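Local atomic coordinates of uncharacterized protein (Parabacteroides merdae, PDB entry 4MXN), a protein that is uncharacterised but is probably a glycosyl hydrolase that cleaves glycosidic bonds in polysaccharides. Residues E132-K136 / G137-G141; G141-S144 / D145-A149; V207-T210 / D211-F214. One frame throughout, in Å; residues are numbered along the deposited sequence. Where two conformers were deposited one is given.

Contact 1 of 3, residues E132-K136 / G137-G141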
ATOM      1  N   GLU A 132     -20.027   2.941  10.176  1.00 24.23           N
ATOM      2  CA  GLU A 132     -20.574   3.688  11.306  1.00 24.35           C
ATOM      3  C   GLU A 132     -20.738   5.175  10.975  1.00 25.59           C
ATOM      4  O   GLU A 132     -21.785   5.748  11.281  1.00 25.31           O
ATOM      5  CB  GLU A 132     -19.691   3.520  12.548  1.00 25.85           C
ATOM      6  CG  GLU A 132     -19.929   2.212  13.281  1.00 39.07           C
ATOM      7  CD  GLU A 132     -18.819   1.775  14.215  1.00 69.21           C
ATOM      8  OE1 GLU A 132     -18.102   2.653  14.750  1.00 70.19           O
ATOM      9  OE2 GLU A 132     -18.678   0.547  14.428  1.00 66.49           O
ATOM     10  N   GLN A 133     -19.722   5.793  10.341  1.00 20.84           N
ATOM     11  CA  GLN A 133     -19.781   7.215  10.021  1.00 19.96           C
ATOM     12  C   GLN A 133     -20.780   7.477   8.896  1.00 24.31           C
ATOM     13  O   GLN A 133     -21.491   8.476   8.972  1.00 23.61           O
ATOM     14  CB  GLN A 133     -18.386   7.794   9.731  1.00 20.02           C
ATOM     15  CG  GLN A 133     -17.471   7.757  10.962  1.00 21.25           C
ATOM     16  CD  GLN A 133     -18.068   8.483  12.134  1.00 24.31           C
ATOM     17  OE1 GLN A 133     -18.359   9.688  12.071  1.00 19.19           O
ATOM     18  NE2 GLN A 133     -18.341   7.740  13.201  1.00 18.09           N
ATOM     19  N   LEU A 134     -20.899   6.545   7.908  1.00 22.99           N
ATOM     20  CA  LEU A 134     -21.912   6.643   6.841  1.00 25.14           C
ATOM     21  C   LEU A 134     -23.334   6.569   7.408  1.00 32.15           C
ATOM     22  O   LEU A 134     -24.188   7.374   7.019  1.00 32.67           O
ATOM     23  CB  LEU A 134     -21.745   5.528   5.785  1.00 24.98           C
ATOM     24  CG  LEU A 134     -20.598   5.649   4.810  1.00 29.30           C
ATOM     25  CD1 LEU A 134     -20.422   4.336   4.032  1.00 30.30           C
ATOM     26  CD2 LEU A 134     -20.794   6.824   3.854  1.00 31.23           C
ATOM     27  N   GLN A 135     -23.582   5.603   8.328  1.00 29.07           N
ATOM     28  CA  GLN A 135     -24.899   5.387   8.935  1.00 30.69           C
ATOM     29  C   GLN A 135     -25.340   6.613   9.766  1.00 33.63           C
ATOM     30  O   GLN A 135     -26.526   6.929   9.770  1.00 32.39           O
ATOM     31  CB  GLN A 135     -24.914   4.113   9.795  1.00 32.65           C
ATOM     32  CG  GLN A 135     -25.010   2.805   8.990  1.00 55.95           C
ATOM     33  CD  GLN A 135     -24.780   1.557   9.825  1.00 74.34           C
ATOM     34  OE1 GLN A 135     -24.068   1.561  10.839  1.00 71.64           O
ATOM     35  NE2 GLN A 135     -25.340   0.441   9.383  1.00 62.71           N
ATOM     36  N   LYS A 136     -24.381   7.326  10.402  1.00 29.68           N
ATOM     37  CA  LYS A 136     -24.632   8.538  11.197  1.00 29.46           C
ATOM     38  C   LYS A 136     -24.789   9.772  10.297  1.00 32.57           C
ATOM     39  O   LYS A 136     -25.223  10.825  10.761  1.00 32.46           O
ATOM     40  CB  LYS A 136     -23.504   8.758  12.218  1.00 30.81           C
ATOM     41  CG  LYS A 136     -23.667   7.889  13.446  1.00 44.44           C
ATOM     42  CD  LYS A 136     -22.358   7.676  14.148  1.00 55.33           C
ATOM     43  CE  LYS A 136     -22.465   6.677  15.277  1.00 67.21           C
ATOM     44  NZ  LYS A 136     -22.462   5.274  14.780  1.00 76.50           N
ATOM     45  N   GLY A 137     -24.432   9.626   9.032  1.00 29.82           N
ATOM     46  CA  GLY A 137     -24.506  10.690   8.036  1.00 30.05           C
ATOM     47  C   GLY A 137     -23.407  11.721   8.163  1.00 32.07           C
ATOM     48  O   GLY A 137     -23.548  12.830   7.645  1.00 33.76           O
ATOM     49  N   HIS A 138     -22.299  11.367   8.854  1.00 24.69           N
ATOM     50  CA  HIS A 138     -21.147  12.247   9.051  1.00 23.45           C
ATOM     51  C   HIS A 138     -20.296  12.325   7.779  1.00 28.80           C
ATOM     52  O   HIS A 138     -19.532  13.283   7.593  1.00 29.46           O
ATOM     53  CB  HIS A 138     -20.301  11.785  10.248  1.00 21.54           C
ATOM     54  CG  HIS A 138     -21.003  11.916  11.567  1.00 24.37           C
ATOM     55  ND1 HIS A 138     -20.558  11.232  12.682  1.00 24.93           N
ATOM     56  CD2 HIS A 138     -22.098  12.642  11.910  1.00 26.27           C
ATOM     57  CE1 HIS A 138     -21.395  11.554  13.660  1.00 24.91           C
ATOM     58  NE2 HIS A 138     -22.346  12.385  13.238  1.00 25.89           N
ATOM     59  N   ILE A 139     -20.440  11.318   6.919  1.00 24.87           N
ATOM     60  CA  ILE A 139     -19.830  11.189   5.589  1.00 25.58           C
ATOM     61  C   ILE A 139     -20.900  10.607   4.656  1.00 31.23           C
ATOM     62  O   ILE A 139     -21.824   9.944   5.132  1.00 30.34           O
ATOM     63  CB  ILE A 139     -18.500  10.361   5.574  1.00 28.38           C
ATOM     64  CG1 ILE A 139     -18.674   8.948   6.192  1.00 28.03           C
ATOM     65  CG2 ILE A 139     -17.327  11.155   6.207  1.00 27.27           C
ATOM     66  CD1 ILE A 139     -17.520   7.964   5.941  1.00 32.26           C
ATOM     67  N   GLU A 140     -20.799  10.872   3.350  1.00 31.41           N
ATOM     68  CA  GLU A 140     -21.786  10.380   2.376  1.00 32.85           C
ATOM     69  C   GLU A 140     -21.141   9.498   1.309  1.00 35.25           C
ATOM     70  O   GLU A 140     -20.019   9.760   0.894  1.00 35.07           O
ATOM     71  CB  GLU A 140     -22.529  11.547   1.692  1.00 35.80           C
ATOM     72  CG  GLU A 140     -23.243  12.515   2.632  1.00 49.29           C
ATOM     73  CD  GLU A 140     -24.630  12.155   3.137  1.00 80.97           C
ATOM     74  OE1 GLU A 140     -25.109  11.028   2.870  1.00 87.11           O
ATOM     75  OE2 GLU A 140     -25.249  13.019   3.803  1.00 76.32           O
ATOM     76  N   GLY A 141     -21.867   8.476   0.869  1.00 31.53           N
ATOM     77  CA  GLY A 141     -21.400   7.576  -0.181  1.00 30.08           C
ATOM     78  C   GLY A 141     -21.510   6.118   0.184  1.00 31.69           C
ATOM     79  O   GLY A 141     -22.471   5.695   0.826  1.00 30.51           O
TER
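Gln133 and His138 are joined twice. His138 ND1 donates to Gln133 OE1 over 2.8 Å, with an N-H...O angle of 155°. The amide oxygen lies in the plane of the imidazole, at the ring edge, while ND1 is tilted from the plane of the amide. Amide and ring planes are 39° apart. The Gln133 chain turns about its CB-CG bond (chi2 -57°), which brings the amide back to the histidine. Tyr91 OH is hydrogen-bonded to the same OE1, and two partners thus hold the amide in place. A leucine here would probably leave His138 ND1 and Tyr91 OH without this acceptor and the imidazole freer to turn. The second link is backbone to backbone: His138 N donates to Gln133 O over 3.0 Å. One residue earlier, Gly137 N donates to Leu134 O, also over 3.0 Å, reaching it from above the carbonyl plane. This nested pair, with Gly137 at positive phi, is a Schellman motif. It ends helix 123-136 and turns the chain off the helix axis. Gly137 has no CB; at this backbone conformation one would lie too close to Lys136 O. Beyond the bonds, Lys136 CB sits over the centre of one face of the imidazole, a CH-pi contact of 3.8 Å from CB to the His138 ring centroid. The apolar part follows the departing chain. Ile139 CG1 packs on Gln133 CB at 3.7 Å and on Leu134 CD2 at 3.8 Å. Leu134 CD2 also lies 3.5 Å from Ile139 O and borders the backbone of Gly141. Leu134 and Ile139 both go on to touch Tyr146 of helix 143-146, and Ile139 also meets Tyr91.

Contact 2 of 3, residues G141-S144 / D145-A149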
ATOM      1  N   GLY A 141     -21.867   8.476   0.869  1.00 31.53           N
ATOM      2  CA  GLY A 141     -21.400   7.576  -0.181  1.00 30.08           C
ATOM      3  C   GLY A 141     -21.510   6.118   0.184  1.00 31.69           C
ATOM      4  O   GLY A 141     -22.471   5.695   0.826  1.00 30.51           O
ATOM      5  N   ASN A 142     -20.526   5.342  -0.265  1.00 28.41           N
ATOM      6  CA  ASN A 142     -20.416   3.909  -0.002  1.00 28.62           C
ATOM      7  C   ASN A 142     -19.120   3.660   0.738  1.00 31.26           C
ATOM      8  O   ASN A 142     -18.235   4.527   0.722  1.00 30.75           O
ATOM      9  CB  ASN A 142     -20.447   3.113  -1.310  1.00 32.12           C
ATOM     10  CG  ASN A 142     -21.699   3.327  -2.114  1.00 68.47           C
ATOM     11  OD1 ASN A 142     -22.753   2.739  -1.837  1.00 64.32           O
ATOM     12  ND2 ASN A 142     -21.613   4.208  -3.103  1.00 62.13           N
ATOM     13  N   VAL A 143     -18.986   2.478   1.358  1.00 27.83           N
ATOM     14  CA  VAL A 143     -17.783   2.110   2.107  1.00 27.37           C
ATOM     15  C   VAL A 143     -16.546   2.188   1.180  1.00 29.67           C
ATOM     16  O   VAL A 143     -15.512   2.713   1.605  1.00 26.72           O
ATOM     17  CB  VAL A 143     -17.930   0.726   2.807  1.00 31.44           C
ATOM     18  CG1 VAL A 143     -16.624   0.290   3.475  1.00 30.38           C
ATOM     19  CG2 VAL A 143     -19.051   0.760   3.837  1.00 31.48           C
ATOM     20  N   SER A 144     -16.690   1.767  -0.102  1.00 28.78           N
ATOM     21  CA  SER A 144     -15.612   1.772  -1.109  1.00 29.99           C
ATOM     22  C   SER A 144     -15.008   3.166  -1.352  1.00 32.55           C
ATOM     23  O   SER A 144     -13.827   3.260  -1.692  1.00 32.62           O
ATOM     24  CB  SER A 144     -16.099   1.186  -2.437  1.00 36.73           C
ATOM     25  OG  SER A 144     -17.162   1.935  -3.006  1.00 51.51           O
ATOM     26  N   ASP A 145     -15.789   4.237  -1.146  1.00 29.37           N
ATOM     27  CA  ASP A 145     -15.312   5.612  -1.327  1.00 28.55           C
ATOM     28  C   ASP A 145     -14.286   6.016  -0.250  1.00 30.79           C
ATOM     29  O   ASP A 145     -13.446   6.882  -0.505  1.00 33.51           O
ATOM     30  CB  ASP A 145     -16.507   6.603  -1.309  1.00 30.62           C
ATOM     31  CG  ASP A 145     -17.577   6.381  -2.360  1.00 39.49           C
ATOM     32  OD1 ASP A 145     -17.237   5.940  -3.468  1.00 42.15           O
ATOM     33  OD2 ASP A 145     -18.757   6.664  -2.074  1.00 42.80           O
ATOM     34  N   TYR A 146     -14.338   5.383   0.943  1.00 22.97           N
ATOM     35  CA  TYR A 146     -13.476   5.745   2.070  1.00 21.30           C
ATOM     36  C   TYR A 146     -12.494   4.658   2.518  1.00 24.76           C
ATOM     37  O   TYR A 146     -11.478   4.969   3.153  1.00 23.49           O
ATOM     38  CB  TYR A 146     -14.370   6.132   3.270  1.00 22.08           C
ATOM     39  CG  TYR A 146     -15.265   7.309   2.960  1.00 25.81           C
ATOM     40  CD1 TYR A 146     -14.826   8.614   3.157  1.00 28.42           C
ATOM     41  CD2 TYR A 146     -16.540   7.121   2.430  1.00 28.16           C
ATOM     42  CE1 TYR A 146     -15.629   9.703   2.826  1.00 30.91           C
ATOM     43  CE2 TYR A 146     -17.347   8.204   2.086  1.00 29.80           C
ATOM     44  CZ  TYR A 146     -16.891   9.494   2.293  1.00 36.57           C
ATOM     45  OH  TYR A 146     -17.699  10.559   1.987  1.00 39.13           O
ATOM     46  N   ALA A 147     -12.820   3.389   2.264  1.00 22.85           N
ATOM     47  CA  ALA A 147     -11.960   2.284   2.688  1.00 22.58           C
ATOM     48  C   ALA A 147     -10.614   2.358   1.938  1.00 24.36           C
ATOM     49  O   ALA A 147     -10.603   2.487   0.707  1.00 22.64           O
ATOM     50  CB  ALA A 147     -12.661   0.958   2.449  1.00 23.25           C
ATOM     51  N   PRO A 148      -9.476   2.379   2.668  1.00 20.55           N
ATOM     52  CA  PRO A 148      -8.201   2.541   1.988  1.00 19.46           C
ATOM     53  C   PRO A 148      -7.659   1.271   1.369  1.00 22.95           C
ATOM     54  O   PRO A 148      -7.845   0.159   1.873  1.00 21.07           O
ATOM     55  CB  PRO A 148      -7.262   3.007   3.111  1.00 21.32           C
ATOM     56  CG  PRO A 148      -7.804   2.379   4.338  1.00 25.63           C
ATOM     57  CD  PRO A 148      -9.298   2.343   4.138  1.00 22.70           C
ATOM     58  N   ALA A 149      -6.906   1.463   0.297  1.00 20.14           N
ATOM     59  CA  ALA A 149      -6.114   0.416  -0.312  1.00 19.64           C
ATOM     60  C   ALA A 149      -4.878   0.224   0.574  1.00 19.09           C
ATOM     61  O   ALA A 149      -4.654   1.021   1.494  1.00 18.85           O
ATOM     62  CB  ALA A 149      -5.707   0.838  -1.726  1.00 20.83           C
TER
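The Tyr146 ring presents its edge to Asn142: CD2 lies 3.5 Å from Asn142 O, which is near the ring plane. Val96, Val130 and Ile139 also touch this side chain, and its OH is hydrogen-bonded to Glu140 O. The second flat group is the Asp145 carboxylate. Asn142 N meets OD2 from above the carboxylate plane, and the bond is short and nearly straight (2.9 Å from N to Asp145 OD2, 169° at the hydrogen). CG of Asp145 is anti to its own carbonyl carbon (chi1 -59°), which sends the carboxylate back to the start of the turn. The Asn142 amide is not stacked on it; the two planes are 64° apart. Gly141 CA is 3.4 Å from the same OD2, and a CB on Gly141 would clash with that oxygen. Asp145 N returns a bond to Asn142 O at 3.1 Å. Val143 O accepts two bonds, from Tyr146 N at 3.0 Å and from Ala147 N at 2.9 Å. On the apolar side, Val143 CG1 packs loosely on Ala147 CB at 4.1 Å. Ala147 O is bonded to Asn171 ND2, tying the end of the turn to the body of the protein. The whole is a short, weakly bonded helix of about one turn, and the Asp145 bond to Asn142 N resembles one half of a capping box at its N-terminus.

Contact 3 of 3, residues V207-T210 / D211-F214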
ATOM      1  N   VAL A 207       4.794  -1.490 -16.764  1.00 27.77           N
ATOM      2  CA  VAL A 207       4.525  -2.149 -15.483  1.00 27.01           C
ATOM      3  C   VAL A 207       5.031  -3.564 -15.621  1.00 29.03           C
ATOM      4  O   VAL A 207       4.518  -4.327 -16.451  1.00 27.81           O
ATOM      5  CB  VAL A 207       3.050  -2.077 -14.987  1.00 30.78           C
ATOM      6  CG1 VAL A 207       2.883  -2.787 -13.639  1.00 29.64           C
ATOM      7  CG2 VAL A 207       2.568  -0.625 -14.888  1.00 30.75           C
ATOM      8  N   LYS A 208       6.070  -3.903 -14.838  1.00 24.36           N
ATOM      9  CA  LYS A 208       6.637  -5.241 -14.876  1.00 23.67           C
ATOM     10  C   LYS A 208       6.366  -5.916 -13.553  1.00 25.11           C
ATOM     11  O   LYS A 208       6.925  -5.511 -12.529  1.00 25.11           O
ATOM     12  CB  LYS A 208       8.143  -5.229 -15.214  1.00 25.93           C
ATOM     13  CG  LYS A 208       8.487  -4.755 -16.614  1.00 36.55           C
ATOM     14  CD  LYS A 208       9.922  -5.152 -16.946  1.00 41.96           C
ATOM     15  CE  LYS A 208      10.375  -4.682 -18.297  1.00 50.72           C
ATOM     16  NZ  LYS A 208      11.585  -5.427 -18.753  1.00 50.99           N
HETATM   17  N   MSE A 209       5.516  -6.949 -13.576  1.00 20.64           N
HETATM   18  CA  MSE A 209       5.160  -7.705 -12.377  0.50 19.68           C
HETATM   19  C   MSE A 209       5.754  -9.107 -12.487  1.00 24.70           C
HETATM   20  O   MSE A 209       5.464  -9.812 -13.457  1.00 23.56           O
HETATM   21  CB  MSE A 209       3.634  -7.742 -12.186  0.50 21.28           C
HETATM   22  CG  MSE A 209       3.234  -8.103 -10.772  0.50 27.46           C
HETATM   23 SE   MSE A 209       1.385  -7.721 -10.308  0.38 34.63          SE
HETATM   24  CE  MSE A 209       1.415  -5.782 -10.359  0.50 30.87           C
ATOM     25  N   THR A 210       6.621  -9.488 -11.514  1.00 20.78           N
ATOM     26  CA  THR A 210       7.326 -10.774 -11.526  1.00 20.84           C
ATOM     27  C   THR A 210       7.268 -11.488 -10.176  1.00 24.17           C
ATOM     28  O   THR A 210       7.456 -10.860  -9.133  1.00 22.76           O
ATOM     29  CB  THR A 210       8.793 -10.517 -11.929  1.00 27.34           C
ATOM     30  OG1 THR A 210       8.806  -9.670 -13.074  1.00 29.43           O
ATOM     31  CG2 THR A 210       9.579 -11.803 -12.241  1.00 28.10           C
ATOM     32  N   ASP A 211       7.025 -12.813 -10.211  1.00 20.42           N
ATOM     33  CA  ASP A 211       7.010 -13.705  -9.034  1.00 20.69           C
ATOM     34  C   ASP A 211       6.032 -13.229  -7.959  1.00 25.42           C
ATOM     35  O   ASP A 211       6.328 -13.273  -6.759  1.00 25.26           O
ATOM     36  CB  ASP A 211       8.429 -13.854  -8.433  1.00 21.83           C
ATOM     37  CG  ASP A 211       9.422 -14.454  -9.400  1.00 27.03           C
ATOM     38  OD1 ASP A 211       9.049 -15.394 -10.117  1.00 26.03           O
ATOM     39  OD2 ASP A 211      10.544 -13.940  -9.482  1.00 29.15           O
ATOM     40  N   CYS A 212       4.862 -12.786  -8.385  1.00 23.24           N
ATOM     41  CA  CYS A 212       3.861 -12.343  -7.421  1.00 22.26           C
ATOM     42  C   CYS A 212       2.864 -13.449  -7.149  1.00 26.30           C
ATOM     43  O   CYS A 212       2.508 -14.206  -8.057  1.00 25.03           O
ATOM     44  CB  CYS A 212       3.198 -11.057  -7.899  1.00 21.50           C
ATOM     45  SG  CYS A 212       4.340  -9.656  -7.927  1.00 24.68           S
ATOM     46  N   TYR A 213       2.471 -13.588  -5.871  1.00 23.04           N
ATOM     47  CA  TYR A 213       1.523 -14.624  -5.444  1.00 23.43           C
ATOM     48  C   TYR A 213       0.244 -13.976  -4.923  1.00 25.67           C
ATOM     49  O   TYR A 213       0.316 -13.022  -4.139  1.00 23.94           O
ATOM     50  CB  TYR A 213       2.150 -15.542  -4.362  1.00 25.52           C
ATOM     51  CG  TYR A 213       1.280 -16.723  -3.983  1.00 28.55           C
ATOM     52  CD1 TYR A 213       1.172 -17.830  -4.817  1.00 31.27           C
ATOM     53  CD2 TYR A 213       0.572 -16.738  -2.782  1.00 29.72           C
ATOM     54  CE1 TYR A 213       0.362 -18.914  -4.480  1.00 33.65           C
ATOM     55  CE2 TYR A 213      -0.235 -17.823  -2.428  1.00 31.95           C
ATOM     56  CZ  TYR A 213      -0.347 -18.903  -3.286  1.00 39.64           C
ATOM     57  OH  TYR A 213      -1.156 -19.951  -2.926  1.00 41.77           O
ATOM     58  N   PHE A 214      -0.920 -14.479  -5.374  1.00 21.27           N
ATOM     59  CA  PHE A 214      -2.245 -14.010  -4.931  1.00 21.10           C
ATOM     60  C   PHE A 214      -2.907 -15.208  -4.251  1.00 28.15           C
ATOM     61  O   PHE A 214      -3.125 -16.211  -4.918  1.00 27.89           O
ATOM     62  CB  PHE A 214      -3.051 -13.456  -6.112  1.00 21.98           C
ATOM     63  CG  PHE A 214      -2.311 -12.380  -6.865  1.00 22.95           C
ATOM     64  CD1 PHE A 214      -2.358 -11.053  -6.444  1.00 24.40           C
ATOM     65  CD2 PHE A 214      -1.519 -12.698  -7.969  1.00 23.10           C
ATOM     66  CE1 PHE A 214      -1.655 -10.064  -7.132  1.00 23.24           C
ATOM     67  CE2 PHE A 214      -0.833 -11.708  -8.661  1.00 24.98           C
ATOM     68  CZ  PHE A 214      -0.898 -10.401  -8.236  1.00 23.07           C
TER
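Asp211 lies side by side with Thr210, and its carboxylate is anchored outside the turn: OD1 is hydrogen-bonded to Asn234 ND2. The other oxygen, OD2, rests 3.6 Å from the methyl carbon CG2 of Thr210. Both side chains point the same way. That methyl group is anti to the Thr210 backbone N, which puts it beside the carbonyl carbon and over the link to the next residue, 3.4 Å from Asp211 N. No clear hydrogen bond joins 207-210 to 211-214; what passes between them is side-chain packing. Asp211 has positive phi and psi (56° and 42°), a left-handed helical conformation that breaks the extended run and swings the chain into a new direction. The buried side of the bend is apolar. Here Met209, a selenomethionine, meets Cys212: CG is 3.4 Å from Cys212 SG. The Met209 chain then bends at its last torsion, and SE comes to the edge of the Phe214 ring, 4.1 Å from CZ. SE lies 5.5 Å from the Phe214 ring centroid and close to the ring plane, 88° off the normal. This is an edge-on Met-aromatic contact. Met209 was modelled in two conformers, so these details hold for one of them. Val184 of strand 182-190 touches both Met209 and Cys212, and Ile199 of strand 199-202 touches both Met209 and Phe214. Backbone bonds from Val207 and Met209 to Ile231 and from Lys208 to Val182 and Val184 place strand 205-210 between parallel neighbours. Such a tight corner between two short strands, with one residue in the left-handed conformation and apolar side chains turned to the inside, is characteristic of a coil of the right-handed parallel beta-helix expected for glycosyl hydrolase family 28.

In the fold
The contacts follow one another along the chain. Contacts 1 and 2 are neighbours, with centres 11 Å apart and Gly141 in common. Contact 1 closes helix 123-136, and contact 2 forms helix 143-146 and leads into strand 151-154. They touch where Leu134 CD1 packs on Val143 N at 3.6 Å. Together they make a helical excursion beside the probable beta-helix. Contact 3 belongs to the later coils, at the corner between strands 205-210 and 213-214. Its centre is 37 Å from that of contact 1, on the opposite side of the chain's centre, and 26 Å from that of contact 2. Contacts 1 and 2 lie at the surface and contact 3 is buried, in a separate part of the fold.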